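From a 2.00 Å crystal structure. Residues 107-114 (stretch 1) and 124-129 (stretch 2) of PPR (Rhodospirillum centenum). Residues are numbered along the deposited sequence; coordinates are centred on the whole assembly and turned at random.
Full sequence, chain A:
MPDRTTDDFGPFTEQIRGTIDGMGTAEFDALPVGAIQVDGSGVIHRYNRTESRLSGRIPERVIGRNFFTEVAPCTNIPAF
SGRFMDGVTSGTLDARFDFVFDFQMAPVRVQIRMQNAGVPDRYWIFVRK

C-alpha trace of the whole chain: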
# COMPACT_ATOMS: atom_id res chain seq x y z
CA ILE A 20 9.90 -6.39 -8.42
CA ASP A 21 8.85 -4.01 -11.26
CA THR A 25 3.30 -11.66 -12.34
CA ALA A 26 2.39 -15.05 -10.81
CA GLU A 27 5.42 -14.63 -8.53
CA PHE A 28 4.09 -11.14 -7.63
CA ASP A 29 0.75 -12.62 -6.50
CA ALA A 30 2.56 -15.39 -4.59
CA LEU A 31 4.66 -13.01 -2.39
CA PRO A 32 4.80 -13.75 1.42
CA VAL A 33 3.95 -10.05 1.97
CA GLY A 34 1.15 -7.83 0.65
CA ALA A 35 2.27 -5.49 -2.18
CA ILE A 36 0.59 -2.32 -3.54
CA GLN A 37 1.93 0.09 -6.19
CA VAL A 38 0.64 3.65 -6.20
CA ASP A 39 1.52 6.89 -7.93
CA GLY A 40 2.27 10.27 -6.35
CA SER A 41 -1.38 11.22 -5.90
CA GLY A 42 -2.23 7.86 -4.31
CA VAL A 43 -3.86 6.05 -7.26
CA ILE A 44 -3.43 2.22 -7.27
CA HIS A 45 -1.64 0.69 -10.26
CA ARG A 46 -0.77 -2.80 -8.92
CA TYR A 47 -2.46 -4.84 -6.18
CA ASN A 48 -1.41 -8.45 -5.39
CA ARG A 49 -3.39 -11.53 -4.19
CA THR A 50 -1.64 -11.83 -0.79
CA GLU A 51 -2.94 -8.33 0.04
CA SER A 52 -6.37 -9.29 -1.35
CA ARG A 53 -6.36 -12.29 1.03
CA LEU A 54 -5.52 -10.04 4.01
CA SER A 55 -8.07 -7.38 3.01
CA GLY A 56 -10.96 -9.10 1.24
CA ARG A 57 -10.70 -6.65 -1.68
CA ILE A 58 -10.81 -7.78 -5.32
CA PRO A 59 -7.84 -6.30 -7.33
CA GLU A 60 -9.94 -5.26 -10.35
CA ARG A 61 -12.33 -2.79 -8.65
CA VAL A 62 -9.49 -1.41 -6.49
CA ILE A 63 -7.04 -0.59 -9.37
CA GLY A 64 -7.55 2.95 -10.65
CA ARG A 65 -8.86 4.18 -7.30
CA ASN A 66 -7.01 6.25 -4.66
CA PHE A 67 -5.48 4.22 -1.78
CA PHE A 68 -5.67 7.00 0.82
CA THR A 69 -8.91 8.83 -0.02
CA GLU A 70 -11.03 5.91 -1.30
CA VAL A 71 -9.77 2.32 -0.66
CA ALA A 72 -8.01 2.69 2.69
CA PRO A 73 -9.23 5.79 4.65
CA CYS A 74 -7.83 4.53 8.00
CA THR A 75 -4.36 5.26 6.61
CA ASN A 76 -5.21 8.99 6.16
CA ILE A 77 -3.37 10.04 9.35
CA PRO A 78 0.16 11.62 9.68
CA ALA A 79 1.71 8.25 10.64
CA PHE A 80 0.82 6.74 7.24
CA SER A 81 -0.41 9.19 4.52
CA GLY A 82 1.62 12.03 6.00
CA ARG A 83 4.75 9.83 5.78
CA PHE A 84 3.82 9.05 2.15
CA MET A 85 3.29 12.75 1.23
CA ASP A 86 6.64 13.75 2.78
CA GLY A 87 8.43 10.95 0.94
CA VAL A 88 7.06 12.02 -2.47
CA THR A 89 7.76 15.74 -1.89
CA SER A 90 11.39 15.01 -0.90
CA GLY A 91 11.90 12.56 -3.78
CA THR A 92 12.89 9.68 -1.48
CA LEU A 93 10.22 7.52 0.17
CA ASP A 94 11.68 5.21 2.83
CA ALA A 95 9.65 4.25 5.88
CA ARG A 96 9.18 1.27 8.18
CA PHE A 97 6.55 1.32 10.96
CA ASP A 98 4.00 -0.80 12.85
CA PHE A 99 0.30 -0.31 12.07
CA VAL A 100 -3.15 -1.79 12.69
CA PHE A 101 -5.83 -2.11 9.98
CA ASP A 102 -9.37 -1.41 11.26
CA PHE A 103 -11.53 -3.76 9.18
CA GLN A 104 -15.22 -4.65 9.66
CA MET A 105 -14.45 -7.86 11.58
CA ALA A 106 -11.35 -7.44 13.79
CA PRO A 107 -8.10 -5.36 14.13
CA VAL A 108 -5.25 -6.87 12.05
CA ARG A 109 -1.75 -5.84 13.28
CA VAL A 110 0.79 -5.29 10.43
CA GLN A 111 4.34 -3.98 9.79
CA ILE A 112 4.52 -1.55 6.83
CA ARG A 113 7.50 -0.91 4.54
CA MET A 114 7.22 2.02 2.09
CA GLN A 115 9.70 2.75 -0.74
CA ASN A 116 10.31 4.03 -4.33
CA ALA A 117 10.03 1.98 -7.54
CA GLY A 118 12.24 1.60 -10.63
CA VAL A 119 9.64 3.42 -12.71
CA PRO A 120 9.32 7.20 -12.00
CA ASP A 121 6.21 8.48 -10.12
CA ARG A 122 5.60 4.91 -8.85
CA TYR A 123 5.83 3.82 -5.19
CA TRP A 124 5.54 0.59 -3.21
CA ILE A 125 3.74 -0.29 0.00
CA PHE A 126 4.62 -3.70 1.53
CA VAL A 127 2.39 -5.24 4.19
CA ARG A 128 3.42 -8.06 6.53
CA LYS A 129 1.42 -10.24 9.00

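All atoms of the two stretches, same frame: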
# COMPACT_ATOMS: atom_id res chain seq x y z
N PRO A 107 -9.35 -6.09 14.40
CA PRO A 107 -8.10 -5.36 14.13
C PRO A 107 -6.95 -6.31 13.75
O PRO A 107 -6.63 -7.24 14.50
CB PRO A 107 -7.82 -4.68 15.47
CG PRO A 107 -9.15 -4.39 15.98
CD PRO A 107 -9.86 -5.69 15.73
N VAL A 108 -6.36 -6.07 12.58
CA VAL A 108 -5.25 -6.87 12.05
C VAL A 108 -3.95 -6.05 12.17
O VAL A 108 -3.79 -5.03 11.48
CB VAL A 108 -5.50 -7.26 10.54
CG1 VAL A 108 -4.39 -8.19 10.02
CG2 VAL A 108 -6.85 -7.94 10.38
N ARG A 109 -3.04 -6.50 13.04
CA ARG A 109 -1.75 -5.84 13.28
C ARG A 109 -0.76 -6.18 12.15
O ARG A 109 -0.58 -7.35 11.83
CB ARG A 109 -1.17 -6.25 14.64
CG ARG A 109 0.06 -5.44 15.07
CD ARG A 109 0.30 -5.48 16.58
NE ARG A 109 1.52 -4.77 16.96
CZ ARG A 109 1.65 -3.45 17.07
NH1 ARG A 109 0.63 -2.63 16.84
NH2 ARG A 109 2.83 -2.93 17.40
N VAL A 110 -0.17 -5.14 11.54
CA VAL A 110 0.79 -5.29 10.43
C VAL A 110 2.04 -4.41 10.59
O VAL A 110 2.06 -3.48 11.38
CB VAL A 110 0.16 -4.92 9.04
CG1 VAL A 110 -0.86 -5.94 8.60
CG2 VAL A 110 -0.50 -3.53 9.07
N GLN A 111 3.09 -4.74 9.83
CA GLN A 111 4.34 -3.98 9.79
C GLN A 111 4.32 -3.46 8.34
O GLN A 111 4.04 -4.22 7.41
CB GLN A 111 5.58 -4.86 10.00
CG GLN A 111 5.47 -6.04 10.97
CD GLN A 111 5.53 -5.66 12.44
OE1 GLN A 111 4.52 -5.73 13.16
NE2 GLN A 111 6.72 -5.29 12.91
N ILE A 112 4.56 -2.17 8.16
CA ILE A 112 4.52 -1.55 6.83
C ILE A 112 5.92 -1.11 6.42
O ILE A 112 6.68 -0.61 7.23
CB ILE A 112 3.57 -0.29 6.83
CG1 ILE A 112 2.14 -0.67 7.27
CG2 ILE A 112 3.57 0.43 5.47
CD1 ILE A 112 1.39 -1.63 6.36
N ARG A 113 6.23 -1.31 5.14
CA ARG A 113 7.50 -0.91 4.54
C ARG A 113 7.14 -0.14 3.27
O ARG A 113 6.52 -0.71 2.37
CB ARG A 113 8.38 -2.13 4.22
CG ARG A 113 9.69 -1.84 3.44
CD ARG A 113 10.71 -1.02 4.25
NE ARG A 113 11.80 -0.54 3.39
CZ ARG A 113 12.97 -0.07 3.83
NH1 ARG A 113 13.23 0.02 5.13
NH2 ARG A 113 13.89 0.30 2.96
N MET A 114 7.50 1.14 3.24
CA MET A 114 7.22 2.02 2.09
C MET A 114 8.52 2.42 1.40
O MET A 114 9.48 2.76 2.08
CB MET A 114 6.53 3.30 2.55
CG MET A 114 5.11 3.16 3.02
SD MET A 114 4.33 4.77 3.22
CE MET A 114 3.09 4.59 2.09
N TRP A 124 5.95 1.86 -3.78
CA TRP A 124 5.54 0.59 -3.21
C TRP A 124 5.20 0.64 -1.74
O TRP A 124 5.84 1.36 -0.96
CB TRP A 124 6.63 -0.46 -3.39
CG TRP A 124 6.77 -0.97 -4.77
CD1 TRP A 124 7.75 -0.65 -5.65
CD2 TRP A 124 5.91 -1.89 -5.44
NE1 TRP A 124 7.55 -1.30 -6.85
CE2 TRP A 124 6.42 -2.07 -6.75
CE3 TRP A 124 4.74 -2.58 -5.06
CZ2 TRP A 124 5.81 -2.92 -7.69
CZ3 TRP A 124 4.12 -3.43 -6.00
CH2 TRP A 124 4.66 -3.59 -7.30
N ILE A 125 4.20 -0.16 -1.37
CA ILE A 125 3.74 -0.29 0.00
C ILE A 125 3.70 -1.81 0.26
O ILE A 125 2.93 -2.53 -0.39
CB ILE A 125 2.31 0.33 0.22
CG1 ILE A 125 2.27 1.79 -0.25
CG2 ILE A 125 1.91 0.21 1.70
CD1 ILE A 125 0.88 2.41 -0.43
N PHE A 126 4.56 -2.28 1.17
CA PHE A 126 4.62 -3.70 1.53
C PHE A 126 3.97 -3.91 2.87
O PHE A 126 4.18 -3.14 3.81
CB PHE A 126 6.07 -4.21 1.54
CG PHE A 126 6.75 -4.11 0.20
CD1 PHE A 126 6.26 -4.84 -0.90
CD2 PHE A 126 7.85 -3.26 0.02
CE1 PHE A 126 6.85 -4.72 -2.17
CE2 PHE A 126 8.46 -3.12 -1.25
CZ PHE A 126 7.96 -3.86 -2.35
N VAL A 127 3.16 -4.95 2.96
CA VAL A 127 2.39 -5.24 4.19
C VAL A 127 2.70 -6.65 4.73
O VAL A 127 2.51 -7.64 4.03
CB VAL A 127 0.85 -5.14 3.87
CG1 VAL A 127 -0.00 -5.37 5.09
CG2 VAL A 127 0.49 -3.78 3.26
N ARG A 128 3.15 -6.74 5.98
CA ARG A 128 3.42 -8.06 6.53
C ARG A 128 2.73 -8.40 7.84
O ARG A 128 2.70 -7.58 8.76
CB ARG A 128 4.92 -8.41 6.55
CG ARG A 128 5.83 -7.53 7.38
CD ARG A 128 7.30 -7.94 7.21
NE ARG A 128 7.90 -7.36 6.00
CZ ARG A 128 8.33 -6.10 5.90
NH1 ARG A 128 8.23 -5.26 6.92
NH2 ARG A 128 8.84 -5.66 4.75
N LYS A 129 2.16 -9.61 7.87
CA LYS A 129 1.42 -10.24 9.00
C LYS A 129 -0.07 -9.89 9.12
O LYS A 129 -0.91 -10.76 8.77
CB LYS A 129 2.22 -10.21 10.34
CG LYS A 129 1.62 -9.47 11.55
CD LYS A 129 2.45 -9.61 12.82
CE LYS A 129 1.64 -10.22 13.95
NZ LYS A 129 1.21 -11.60 13.57
OXT LYS A 129 -0.41 -8.75 9.49

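What forms the apolar centre of this contact? On one face of the two-stranded arrangement, Ile 112 and Met 114 meet Ile 125 and Val 127, all of them buried. Ile 112 reaches both partners: its CD1 lies 3.9 Å from CG2 of Val 127, and its CG2 lies 4.1 Å from CG2 of Ile 125. Met 114 brings its flexible thioether end closer to the neighbouring strand, so that its CE comes within 3.7 Å of CG1 of Ile 125. Val 110 extends the row, with its CG1 3.7 Å from CG1 of Val 127. These are van der Waals contacts between aliphatic groups, which gain by being hidden together from water.

How does the backbone hold these side chains in register? The strands run antiparallel, at 160° between their directions, and pair Gln 111 with Arg 128, Ile 112 with Val 127, Arg 113 with Phe 126, and Met 114 with Ile 125. Hydrogen bonds form at alternate pairs. Gln 111 N donates to Arg 128 O at 3.1 Å, and Arg 128 N returns a bond to Gln 111 O at 3.0 Å. Two residues along, Arg 113 N donates to Phe 126 O at 3.1 Å, while Phe 126 N reaches Arg 113 O at 2.8 Å. All four are close to straight. CA-H...O contacts add to these, from Ile 112 CA to Phe 126 O, which already accepts from Arg 113 N, and from Met 114 CA to Trp 124 O, each 3.4 Å long.

What meets on the opposite face? The hydrogen-bonded pairs turn their side chains there, and all four residues are partly exposed. Arg 113 and Phe 126 sit side by side, their CB atoms 4.1 Å apart. The end of Arg 128 comes nearer the other strand, placing its NH2 3.6 Å from CB of Arg 113, while its CG lies 3.7 Å from CB of Gln 111. Here the long arginine side chain packs against the aliphatic bases of its neighbours, so Arg 128 packs by its guanidinium nitrogen against Arg 113 and by its CG methylene against Gln 111.

Where does the contact reach its polar edge? It does so at Lys 129, whose terminal carboxylate lies beside the backbone of stretch 1. Its OXT is only 2.7 Å from Arg 109 O, but the two are not hydrogen-bonded, because both oxygens are acceptors. OXT of Lys 129 also comes within 3.0 Å of CG1 of Val 110, a tight meeting of oxygen and methyl. The regular ladder thus gives way at the chain end to close approaches without hydrogen bonds.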